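Local coordinates for odorant binding protein, antennal (Anopheles gambiae, PDB 3R1V) that probably binds small hydrophobic odorants in a pocket of its helical fold, consistent with a role in mosquito smell, at residues 68-73 / 82-87; 34-39 / 120-125; 8-13 / 74-79. All coordinates share one frame; numbering follows the deposited sequence.

Contact 1: residues 68-73 / 82-87; sequences LLDRLL and AAVDHL. With AZB (4-{(E)-[4-(propan-2-yl)phenyl]diazenyl}phenol), chain C.
The carboxylates of Asp70 and Asp85 meet with their planes 76° apart. Asp70 OD1 lies 3.7 Å from Asp85 OD1, so two like charges probably repel on the solvent-exposed side. Asp70 OD1 also has a weak hydrogen bond to Thr88, one turn further along the helix from Val84. Another flat group, the guanidinium of Arg71, has Leu68 CD1 over the centre of one face, and its NH1 is hydrogen-bonded to Asp58 O. The His86 ring meets that of His114.

Next to the acids, Val84, Leu69, Leu73 and Leu87 form an apolar layer. It joins the 3-10 turn 69-73 to helix 81-91 in the all-helical fold of the PBP/GOBP family. With Val84 CG1 anti to the backbone N (chi1 162°), that methyl is directed at the turn. Val84 CG1 lies 3.7 Å from Leu69 O and 3.9 Å from Leu73 CD2. The Leu73 and Val84 side chains meet end-on through their methyls.

Deeper in, Leu69 CD2 touches Leu87 CD1 at 3.8 Å. Both leucines pack on Tyr110 of helix 99-113. They line the phenol end of bound AZB: Leu69 CD1 is 3.4 Å from ring carbon C7, and Leu87 CD1 is 3.5 Å from the hydroxyl O1.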
loop_
_atom_site.group_PDB
_atom_site.type_symbol
_atom_site.label_atom_id
_atom_site.label_comp_id
_atom_site.label_asym_id
_atom_site.label_seq_id
_atom_site.Cartn_x
_atom_site.Cartn_y
_atom_site.Cartn_z
ATOM N N LEU A 68 4.937 8.623 -2.365
ATOM C CA LEU A 68 5.888 8.754 -3.463
ATOM C C LEU A 68 6.289 7.353 -3.906
ATOM O O LEU A 68 7.332 6.839 -3.495
ATOM C CB LEU A 68 7.114 9.583 -3.034
ATOM C CG LEU A 68 6.832 10.860 -2.256
ATOM C CD1 LEU A 68 7.693 10.953 -1.029
ATOM C CD2 LEU A 68 7.070 12.052 -3.100
ATOM N N LEU A 69 5.411 6.716 -4.708
ATOM C CA LEU A 69 5.597 5.364 -5.243
ATOM C C LEU A 69 6.809 5.280 -6.182
ATOM O O LEU A 69 7.367 4.195 -6.353
ATOM C CB LEU A 69 4.310 4.868 -5.927
ATOM C CG LEU A 69 4.046 3.361 -5.899
ATOM C CD1 LEU A 69 3.745 2.875 -4.485
ATOM C CD2 LEU A 69 2.890 3.004 -6.807
ATOM N N ASP A 70 7.240 6.441 -6.741
ATOM C CA ASP A 70 8.419 6.600 -7.597
ATOM C C ASP A 70 9.712 6.228 -6.856
ATOM O O ASP A 70 10.664 5.778 -7.489
ATOM C CB ASP A 70 8.536 8.065 -8.068
ATOM C CG ASP A 70 7.913 8.398 -9.409
ATOM O OD1 ASP A 70 7.401 7.472 -10.077
ATOM O OD2 ASP A 70 7.974 9.579 -9.812
ATOM N N ARG A 71 9.761 6.459 -5.525
ATOM C CA ARG A 71 10.920 6.187 -4.667
ATOM C C ARG A 71 11.412 4.737 -4.717
ATOM O O ARG A 71 12.607 4.500 -4.555
ATOM C CB ARG A 71 10.635 6.584 -3.217
ATOM C CG ARG A 71 10.683 8.079 -2.969
ATOM C CD ARG A 71 10.543 8.363 -1.493
ATOM N NE ARG A 71 10.919 9.737 -1.168
ATOM C CZ ARG A 71 10.971 10.225 0.068
ATOM N NH1 ARG A 71 10.665 9.458 1.107
ATOM N NH2 ARG A 71 11.315 11.489 0.272
ATOM N N LEU A 72 10.486 3.785 -4.937
ATOM C CA LEU A 72 10.778 2.347 -5.026
ATOM C C LEU A 72 11.631 1.992 -6.234
ATOM O O LEU A 72 12.311 0.964 -6.205
ATOM C CB LEU A 72 9.485 1.524 -5.083
ATOM C CG LEU A 72 8.528 1.603 -3.901
ATOM C CD1 LEU A 72 7.325 0.717 -4.140
ATOM C CD2 LEU A 72 9.210 1.188 -2.597
ATOM N N LEU A 73 11.598 2.829 -7.296
ATOM C CA LEU A 73 12.350 2.614 -8.540
ATOM C C LEU A 73 13.869 2.485 -8.332
ATOM O O LEU A 73 14.587 2.072 -9.248
ATOM C CB LEU A 73 12.010 3.684 -9.601
ATOM C CG LEU A 73 10.540 3.779 -10.053
ATOM C CD1 LEU A 73 10.359 4.868 -11.088
ATOM C CD2 LEU A 73 10.027 2.452 -10.601
ATOM N N ALA A 82 6.658 1.076 -15.907
ATOM C CA ALA A 82 5.395 1.410 -16.582
ATOM C C ALA A 82 4.193 1.341 -15.633
ATOM O O ALA A 82 3.310 2.201 -15.705
ATOM C CB ALA A 82 5.178 0.500 -17.781
ATOM N N ALA A 83 4.176 0.333 -14.735
ATOM C CA ALA A 83 3.128 0.132 -13.734
ATOM C C ALA A 83 3.176 1.241 -12.674
ATOM O O ALA A 83 2.127 1.768 -12.304
ATOM C CB ALA A 83 3.280 -1.233 -13.079
ATOM N N VAL A 84 4.396 1.610 -12.215
ATOM C CA VAL A 84 4.632 2.667 -11.226
ATOM C C VAL A 84 4.320 4.049 -11.819
ATOM O O VAL A 84 3.529 4.786 -11.226
ATOM C CB VAL A 84 6.044 2.573 -10.570
ATOM C CG1 VAL A 84 6.457 3.880 -9.892
ATOM C CG2 VAL A 84 6.107 1.415 -9.578
ATOM N N ASP A 85 4.905 4.380 -13.001
ATOM C CA ASP A 85 4.696 5.662 -13.691
ATOM C C ASP A 85 3.229 5.995 -13.954
ATOM O O ASP A 85 2.875 7.173 -13.936
ATOM C CB ASP A 85 5.538 5.783 -14.977
ATOM C CG ASP A 85 7.023 6.045 -14.768
ATOM O OD1 ASP A 85 7.433 6.290 -13.608
ATOM O OD2 ASP A 85 7.774 6.018 -15.765
ATOM N N HIS A 86 2.377 4.971 -14.165
ATOM C CA HIS A 86 0.943 5.158 -14.377
ATOM C C HIS A 86 0.238 5.487 -13.057
ATOM O O HIS A 86 -0.589 6.402 -13.028
ATOM C CB HIS A 86 0.308 3.936 -15.059
ATOM C CG HIS A 86 -1.169 4.071 -15.270
ATOM N ND1 HIS A 86 -1.692 4.971 -16.181
ATOM C CD2 HIS A 86 -2.188 3.424 -14.662
ATOM C CE1 HIS A 86 -3.006 4.836 -16.103
ATOM N NE2 HIS A 86 -3.351 3.913 -15.206
ATOM N N LEU A 87 0.566 4.747 -11.972
ATOM C CA LEU A 87 -0.009 4.964 -10.640
ATOM C C LEU A 87 0.413 6.317 -10.066
ATOM O O LEU A 87 -0.392 6.964 -9.402
ATOM C CB LEU A 87 0.338 3.819 -9.666
ATOM C CG LEU A 87 -0.249 2.433 -9.979
ATOM C CD1 LEU A 87 0.444 1.355 -9.175
ATOM C CD2 LEU A 87 -1.754 2.381 -9.736
HETATM C C1 AZB C . -4.409 -4.560 2.519
HETATM N N1 AZB C . -0.863 -2.274 -2.446
HETATM O O1 AZB C . 2.869 -0.427 -7.363
HETATM N N2 AZB C . 0.351 -1.818 -2.460
HETATM C C3 AZB C . -5.339 -2.217 2.128
HETATM C C4 AZB C . 0.536 -1.995 -5.004
HETATM C C5 AZB C . 1.212 -1.625 -6.239
HETATM C C6 AZB C . 2.262 -0.771 -6.238
HETATM C C7 AZB C . 2.644 -0.303 -5.019
HETATM C C8 AZB C . 1.945 -0.692 -3.758
HETATM C C9 AZB C . 0.903 -1.538 -3.750
HETATM C C11 AZB C . -2.020 -2.416 1.104
HETATM C C12 AZB C . -1.166 -2.193 -0.008
HETATM C C13 AZB C . -1.646 -2.484 -1.365
HETATM C C14 AZB C . -2.975 -3.007 -1.562
HETATM C C15 AZB C . -3.854 -3.228 -0.386
HETATM C C16 AZB C . -3.339 -2.924 0.929
HETATM C C17 AZB C . -4.158 -3.120 2.165
#

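Contact 2: residues 34-39 / 120-125; sequences TCLDGT and FCHLLV. With AZB (4-{(E)-[4-(propan-2-yl)phenyl]diazenyl}phenol), chain C.
Cys35 and Cys121 are joined by a disulfide, SG to SG 2.0 Å, with a chi3 of 74°. It ties the 3-10 turn 34-37 to the C-terminal helix 119-125. Classical insect odorant-binding proteins have three disulfides; the bond here is a fourth. Cys121 SG, anti to its backbone N (chi1 163°), projects from the helix to meet Cys35 SG.

Leu36 packs beside the bridge. Leu36 CD2 sits over one face of the His122 imidazole in a CH-pi contact, 4.0 Å from the ring centroid and 28° off the normal. Leu36 CG lies 3.9 Å from Cys121 SG. Val125 also packs on the bridge, with Val125 CG2 4.2 Å from Cys35 SG.

The same elements line the ligand pocket. Cys35 SG is 3.5 Å from the isopropyl carbon C1 of AZB. The Phe120 ring lies against the phenol half: AZB C4 is 3.2 Å above the ring plane, offset toward the rim.

The turn carrying Cys35 is braced by bonds to Thr34 O. This oxygen accepts from Asp37 N and, on the opposite face of the carbonyl plane, Thr34 O accepts from Thr39 OG1 at 2.9 Å.

There are no strands nearby. Leu124 packs on Ala14 and His18 of helix 11-25 and on Tyr49 and Leu53 of helix 44-56.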
loop_
_atom_site.group_PDB
_atom_site.type_symbol
_atom_site.label_atom_id
_atom_site.label_comp_id
_atom_site.label_asym_id
_atom_site.label_seq_id
_atom_site.Cartn_x
_atom_site.Cartn_y
_atom_site.Cartn_z
ATOM N N THR A 34 -11.245 -7.275 3.531
ATOM C CA THR A 34 -12.192 -6.650 2.593
ATOM C C THR A 34 -11.549 -6.332 1.226
ATOM O O THR A 34 -12.269 -6.243 0.229
ATOM C CB THR A 34 -12.904 -5.426 3.212
ATOM O OG1 THR A 34 -11.979 -4.349 3.370
ATOM C CG2 THR A 34 -13.599 -5.744 4.537
ATOM N N CYS A 35 -10.200 -6.195 1.178
ATOM C CA CYS A 35 -9.440 -5.932 -0.051
ATOM C C CYS A 35 -9.441 -7.112 -1.031
ATOM O O CYS A 35 -9.148 -6.919 -2.214
ATOM C CB CYS A 35 -8.026 -5.438 0.251
ATOM S SG CYS A 35 -7.021 -6.582 1.236
ATOM N N LEU A 36 -9.770 -8.332 -0.539
ATOM C CA LEU A 36 -9.865 -9.557 -1.344
ATOM C C LEU A 36 -11.045 -9.461 -2.326
ATOM O O LEU A 36 -11.039 -10.127 -3.362
ATOM C CB LEU A 36 -10.005 -10.802 -0.449
ATOM C CG LEU A 36 -8.788 -11.194 0.401
ATOM C CD1 LEU A 36 -9.212 -11.894 1.671
ATOM C CD2 LEU A 36 -7.828 -12.075 -0.377
ATOM N N ASP A 37 -12.042 -8.611 -1.995
ATOM C CA ASP A 37 -13.216 -8.318 -2.820
ATOM C C ASP A 37 -12.966 -7.075 -3.703
ATOM O O ASP A 37 -13.864 -6.635 -4.424
ATOM C CB ASP A 37 -14.464 -8.123 -1.937
ATOM C CG ASP A 37 -15.029 -9.398 -1.341
ATOM O OD1 ASP A 37 -15.232 -10.371 -2.101
ATOM O OD2 ASP A 37 -15.338 -9.400 -0.132
ATOM N N GLY A 38 -11.744 -6.540 -3.639
ATOM C CA GLY A 38 -11.309 -5.377 -4.406
ATOM C C GLY A 38 -11.682 -4.038 -3.806
ATOM O O GLY A 38 -11.573 -3.011 -4.482
ATOM N N THR A 39 -12.113 -4.029 -2.531
ATOM C CA THR A 39 -12.522 -2.812 -1.823
ATOM C C THR A 39 -11.533 -2.469 -0.710
ATOM O O THR A 39 -11.284 -3.303 0.161
ATOM C CB THR A 39 -13.962 -2.943 -1.288
ATOM O OG1 THR A 39 -14.005 -3.957 -0.285
ATOM C CG2 THR A 39 -14.969 -3.272 -2.371
ATOM N N PHE A 120 -1.449 -7.454 -4.081
ATOM C CA PHE A 120 -0.708 -6.978 -2.922
ATOM C C PHE A 120 -1.515 -7.247 -1.667
ATOM O O PHE A 120 -0.932 -7.535 -0.623
ATOM C CB PHE A 120 -0.352 -5.504 -3.073
ATOM C CG PHE A 120 0.827 -5.318 -3.993
ATOM C CD1 PHE A 120 2.123 -5.311 -3.493
ATOM C CD2 PHE A 120 0.648 -5.216 -5.369
ATOM C CE1 PHE A 120 3.219 -5.169 -4.349
ATOM C CE2 PHE A 120 1.744 -5.066 -6.223
ATOM C CZ PHE A 120 3.023 -5.044 -5.707
ATOM N N CYS A 121 -2.863 -7.209 -1.786
ATOM C CA CYS A 121 -3.784 -7.561 -0.707
ATOM C C CYS A 121 -3.604 -9.062 -0.457
ATOM O O CYS A 121 -3.624 -9.487 0.687
ATOM C CB CYS A 121 -5.223 -7.219 -1.085
ATOM S SG CYS A 121 -6.477 -8.038 -0.068
ATOM N N HIS A 122 -3.373 -9.849 -1.526
ATOM C CA HIS A 122 -3.112 -11.287 -1.437
ATOM C C HIS A 122 -1.739 -11.528 -0.820
ATOM O O HIS A 122 -1.607 -12.381 0.058
ATOM C CB HIS A 122 -3.192 -11.933 -2.822
ATOM C CG HIS A 122 -4.586 -12.014 -3.345
ATOM N ND1 HIS A 122 -5.397 -13.097 -3.064
ATOM C CD2 HIS A 122 -5.285 -11.124 -4.086
ATOM C CE1 HIS A 122 -6.551 -12.844 -3.657
ATOM N NE2 HIS A 122 -6.532 -11.666 -4.280
ATOM N N LEU A 123 -0.731 -10.742 -1.262
ATOM C CA LEU A 123 0.656 -10.798 -0.802
ATOM C C LEU A 123 0.764 -10.533 0.700
ATOM O O LEU A 123 1.437 -11.286 1.393
ATOM C CB LEU A 123 1.527 -9.803 -1.604
ATOM C CG LEU A 123 3.009 -9.650 -1.211
ATOM C CD1 LEU A 123 3.827 -10.862 -1.617
ATOM C CD2 LEU A 123 3.611 -8.427 -1.854
ATOM N N LEU A 124 0.119 -9.465 1.194
ATOM C CA LEU A 124 0.172 -9.076 2.603
ATOM C C LEU A 124 -0.806 -9.850 3.489
ATOM O O LEU A 124 -0.434 -10.254 4.593
ATOM C CB LEU A 124 -0.097 -7.567 2.752
ATOM C CG LEU A 124 0.948 -6.617 2.178
ATOM C CD1 LEU A 124 0.293 -5.364 1.641
ATOM C CD2 LEU A 124 2.000 -6.267 3.215
ATOM N N VAL A 125 -2.052 -10.009 3.022
ATOM C CA VAL A 125 -3.160 -10.599 3.779
ATOM C C VAL A 125 -3.230 -12.136 3.921
ATOM O O VAL A 125 -3.535 -12.587 5.032
ATOM C CB VAL A 125 -4.521 -9.904 3.439
ATOM C CG1 VAL A 125 -5.747 -10.716 3.860
ATOM C CG2 VAL A 125 -4.573 -8.489 4.014
HETATM C C1 AZB C . -4.409 -4.560 2.519
HETATM N N1 AZB C . -0.863 -2.274 -2.446
HETATM O O1 AZB C . 2.869 -0.427 -7.363
HETATM N N2 AZB C . 0.351 -1.818 -2.460
HETATM C C3 AZB C . -5.339 -2.217 2.128
HETATM C C4 AZB C . 0.536 -1.995 -5.004
HETATM C C5 AZB C . 1.212 -1.625 -6.239
HETATM C C6 AZB C . 2.262 -0.771 -6.238
HETATM C C7 AZB C . 2.644 -0.303 -5.019
HETATM C C8 AZB C . 1.945 -0.692 -3.758
HETATM C C9 AZB C . 0.903 -1.538 -3.750
HETATM C C11 AZB C . -2.020 -2.416 1.104
HETATM C C12 AZB C . -1.166 -2.193 -0.008
HETATM C C13 AZB C . -1.646 -2.484 -1.365
HETATM C C14 AZB C . -2.975 -3.007 -1.562
HETATM C C15 AZB C . -3.854 -3.228 -0.386
HETATM C C16 AZB C . -3.339 -2.924 0.929
HETATM C C17 AZB C . -4.158 -3.120 2.165
#

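Contact 3: residues 8-13 / 74-79; sequences DRYKKP and YIIPDD
Tyr10 reaches across to Ile76, Pro77 and Asp78. In this all-helical PBP/GOBP fold, the contact joins the N-terminal end of the chain to the loop that leads into helix 81-91. It is a surface contact.

One hydrogen bond spans it, and it is weak: Tyr10 OH donates to Asp78 OD1 at 3.4 Å. OD1 lies in the plane of the ring, at its edge. The carboxylate itself is turned almost perpendicular to the ring, 84° between planes. Asp78 OD1 also faces a positive charge. Arg9 NH2 is 4.2 Å from Asp78 OD1, too far for a salt bridge, and the oxygen is well out of the guanidinium plane. No N-H points at it, so any attraction is probably only electrostatic.

Pro77 and Ile76 put carbon, not acceptors, around the tyrosine hydroxyl. The approach of Pro77 CD to Tyr10 OH, 3.0 Å, is unusually short and its exact value doubtful. Ile76 CD1 lies 3.6 Å from Tyr10 OH.

The Arg9 side chain bends at chi2 and chi3. Its guanidinium passes over Tyr10 OH, which lies toward the rim of one face. The Arg9 side chain runs alongside Pro77, pointing the other way, and Arg9 NH1 is 3.3 Å from Pro77 CG.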
loop_
_atom_site.group_PDB
_atom_site.type_symbol
_atom_site.label_atom_id
_atom_site.label_comp_id
_atom_site.label_asym_id
_atom_site.label_seq_id
_atom_site.Cartn_x
_atom_site.Cartn_y
_atom_site.Cartn_z
ATOM N N ASP A 8 8.198 -14.736 -5.465
ATOM C CA ASP A 8 8.115 -15.350 -4.135
ATOM C C ASP A 8 9.040 -14.721 -3.084
ATOM O O ASP A 8 8.730 -14.780 -1.895
ATOM C CB ASP A 8 8.291 -16.874 -4.211
ATOM C CG ASP A 8 7.109 -17.584 -4.842
ATOM O OD1 ASP A 8 6.200 -18.011 -4.091
ATOM O OD2 ASP A 8 7.092 -17.717 -6.084
ATOM N N ARG A 9 10.134 -14.078 -3.519
ATOM C CA ARG A 9 11.113 -13.412 -2.654
ATOM C C ARG A 9 10.588 -12.168 -1.902
ATOM O O ARG A 9 11.239 -11.720 -0.955
ATOM C CB ARG A 9 12.374 -13.059 -3.450
ATOM C CG ARG A 9 12.082 -12.176 -4.648
ATOM C CD ARG A 9 13.199 -11.207 -4.890
ATOM N NE ARG A 9 13.467 -11.084 -6.320
ATOM C CZ ARG A 9 14.402 -10.296 -6.834
ATOM N NH1 ARG A 9 15.165 -9.549 -6.047
ATOM N NH2 ARG A 9 14.583 -10.250 -8.148
ATOM N N TYR A 10 9.452 -11.588 -2.346
ATOM C CA TYR A 10 8.854 -10.413 -1.698
ATOM C C TYR A 10 7.885 -10.795 -0.606
ATOM O O TYR A 10 7.493 -9.939 0.191
ATOM C CB TYR A 10 8.156 -9.509 -2.716
ATOM C CG TYR A 10 9.111 -8.813 -3.652
ATOM C CD1 TYR A 10 10.036 -7.890 -3.177
ATOM C CD2 TYR A 10 9.081 -9.062 -5.018
ATOM C CE1 TYR A 10 10.929 -7.250 -4.039
ATOM C CE2 TYR A 10 9.961 -8.421 -5.891
ATOM C CZ TYR A 10 10.884 -7.516 -5.395
ATOM O OH TYR A 10 11.743 -6.885 -6.249
ATOM N N LYS A 11 7.495 -12.076 -0.571
ATOM C CA LYS A 11 6.562 -12.631 0.397
ATOM C C LYS A 11 7.044 -12.470 1.844
ATOM O O LYS A 11 6.325 -11.885 2.662
ATOM C CB LYS A 11 6.219 -14.093 0.031
ATOM C CG LYS A 11 5.528 -14.916 1.118
ATOM C CD LYS A 11 4.410 -14.152 1.805
ATOM C CE LYS A 11 3.112 -14.704 1.413
ATOM N NZ LYS A 11 2.090 -13.659 1.276
ATOM N N LYS A 12 8.238 -12.999 2.157
ATOM C CA LYS A 12 8.848 -12.945 3.484
ATOM C C LYS A 12 8.896 -11.501 4.042
ATOM O O LYS A 12 8.308 -11.289 5.102
ATOM C CB LYS A 12 10.242 -13.613 3.503
ATOM C CG LYS A 12 10.473 -14.664 2.408
ATOM C CD LYS A 12 10.054 -16.071 2.834
ATOM C CE LYS A 12 11.221 -16.903 3.311
ATOM N NZ LYS A 12 11.752 -16.432 4.620
ATOM N N PRO A 13 9.484 -10.490 3.339
ATOM C CA PRO A 13 9.480 -9.120 3.893
ATOM C C PRO A 13 8.093 -8.503 4.037
ATOM O O PRO A 13 7.880 -7.744 4.982
ATOM C CB PRO A 13 10.352 -8.306 2.924
ATOM C CG PRO A 13 10.860 -9.227 1.928
ATOM C CD PRO A 13 10.221 -10.554 2.055
ATOM N N TYR A 74 14.333 2.770 -7.103
ATOM C CA TYR A 74 15.717 2.728 -6.642
ATOM C C TYR A 74 16.062 1.446 -5.866
ATOM O O TYR A 74 17.241 1.108 -5.741
ATOM C CB TYR A 74 15.910 3.856 -5.632
ATOM C CG TYR A 74 15.901 5.270 -6.144
ATOM C CD1 TYR A 74 16.970 5.765 -6.887
ATOM C CD2 TYR A 74 14.939 6.181 -5.709
ATOM C CE1 TYR A 74 17.037 7.107 -7.263
ATOM C CE2 TYR A 74 15.010 7.532 -6.053
ATOM C CZ TYR A 74 16.085 7.996 -6.801
ATOM O OH TYR A 74 16.167 9.323 -7.149
ATOM N N ILE A 75 15.054 0.842 -5.212
ATOM C CA ILE A 75 15.183 -0.297 -4.292
ATOM C C ILE A 75 14.685 -1.589 -4.936
ATOM O O ILE A 75 14.579 -2.641 -4.280
ATOM C CB ILE A 75 14.335 0.066 -3.033
ATOM C CG1 ILE A 75 14.469 1.564 -2.596
ATOM C CG2 ILE A 75 14.521 -0.904 -1.874
ATOM C CD1 ILE A 75 15.762 1.975 -1.861
ATOM N N ILE A 76 14.382 -1.519 -6.221
ATOM C CA ILE A 76 13.778 -2.614 -6.918
ATOM C C ILE A 76 14.615 -3.129 -8.105
ATOM O O ILE A 76 15.219 -2.334 -8.834
ATOM C CB ILE A 76 12.349 -2.129 -7.253
ATOM C CG1 ILE A 76 11.238 -2.964 -6.569
ATOM C CG2 ILE A 76 12.115 -1.712 -8.701
ATOM C CD1 ILE A 76 10.312 -3.779 -7.440
ATOM N N PRO A 77 14.665 -4.464 -8.294
ATOM C CA PRO A 77 15.449 -5.025 -9.403
ATOM C C PRO A 77 14.646 -5.348 -10.676
ATOM O O PRO A 77 15.263 -5.668 -11.695
ATOM C CB PRO A 77 16.007 -6.308 -8.782
ATOM C CG PRO A 77 14.965 -6.718 -7.762
ATOM C CD PRO A 77 14.061 -5.542 -7.487
ATOM N N ASP A 78 13.294 -5.298 -10.625
ATOM C CA ASP A 78 12.461 -5.679 -11.770
ATOM C C ASP A 78 11.617 -4.616 -12.486
ATOM O O ASP A 78 11.499 -3.478 -12.025
ATOM C CB ASP A 78 11.673 -6.981 -11.505
ATOM C CG ASP A 78 10.960 -7.069 -10.168
ATOM O OD1 ASP A 78 11.243 -8.021 -9.408
ATOM O OD2 ASP A 78 10.089 -6.211 -9.901
ATOM N N ASP A 79 11.062 -5.022 -13.648
ATOM C CA ASP A 79 10.240 -4.256 -14.582
ATOM C C ASP A 79 8.935 -3.757 -13.951
ATOM O O ASP A 79 7.872 -4.360 -14.132
ATOM C CB ASP A 79 9.981 -5.102 -15.847
ATOM C CG ASP A 79 9.513 -4.327 -17.061
ATOM O OD1 ASP A 79 10.088 -3.250 -17.337
ATOM O OD2 ASP A 79 8.621 -4.830 -17.775
#

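Contacts 1 and 2 grip AZB at its two ends. Contact 1 meets the phenol; contact 2 meets the isopropyl end and, through Phe120, also the azo link and the C4-C5 side of the phenol ring. Their centres are 20 Å apart and their nearest atoms about 7 Å, so the ligand bridges them. Contact 3 stays outside the pocket: the side chain of Ile76 is about 8 Å from AZB. Its loop 74-79 follows directly on 68-73, and the centres of contacts 1 and 3 are 14 Å apart. Contact 3 also packs on contact 2, with Leu123 CD1 4.2 Å from Tyr10 C. In sequence, contact 1 is nested within the loop closed by the disulfide of contact 2, and contact 3 crosses both.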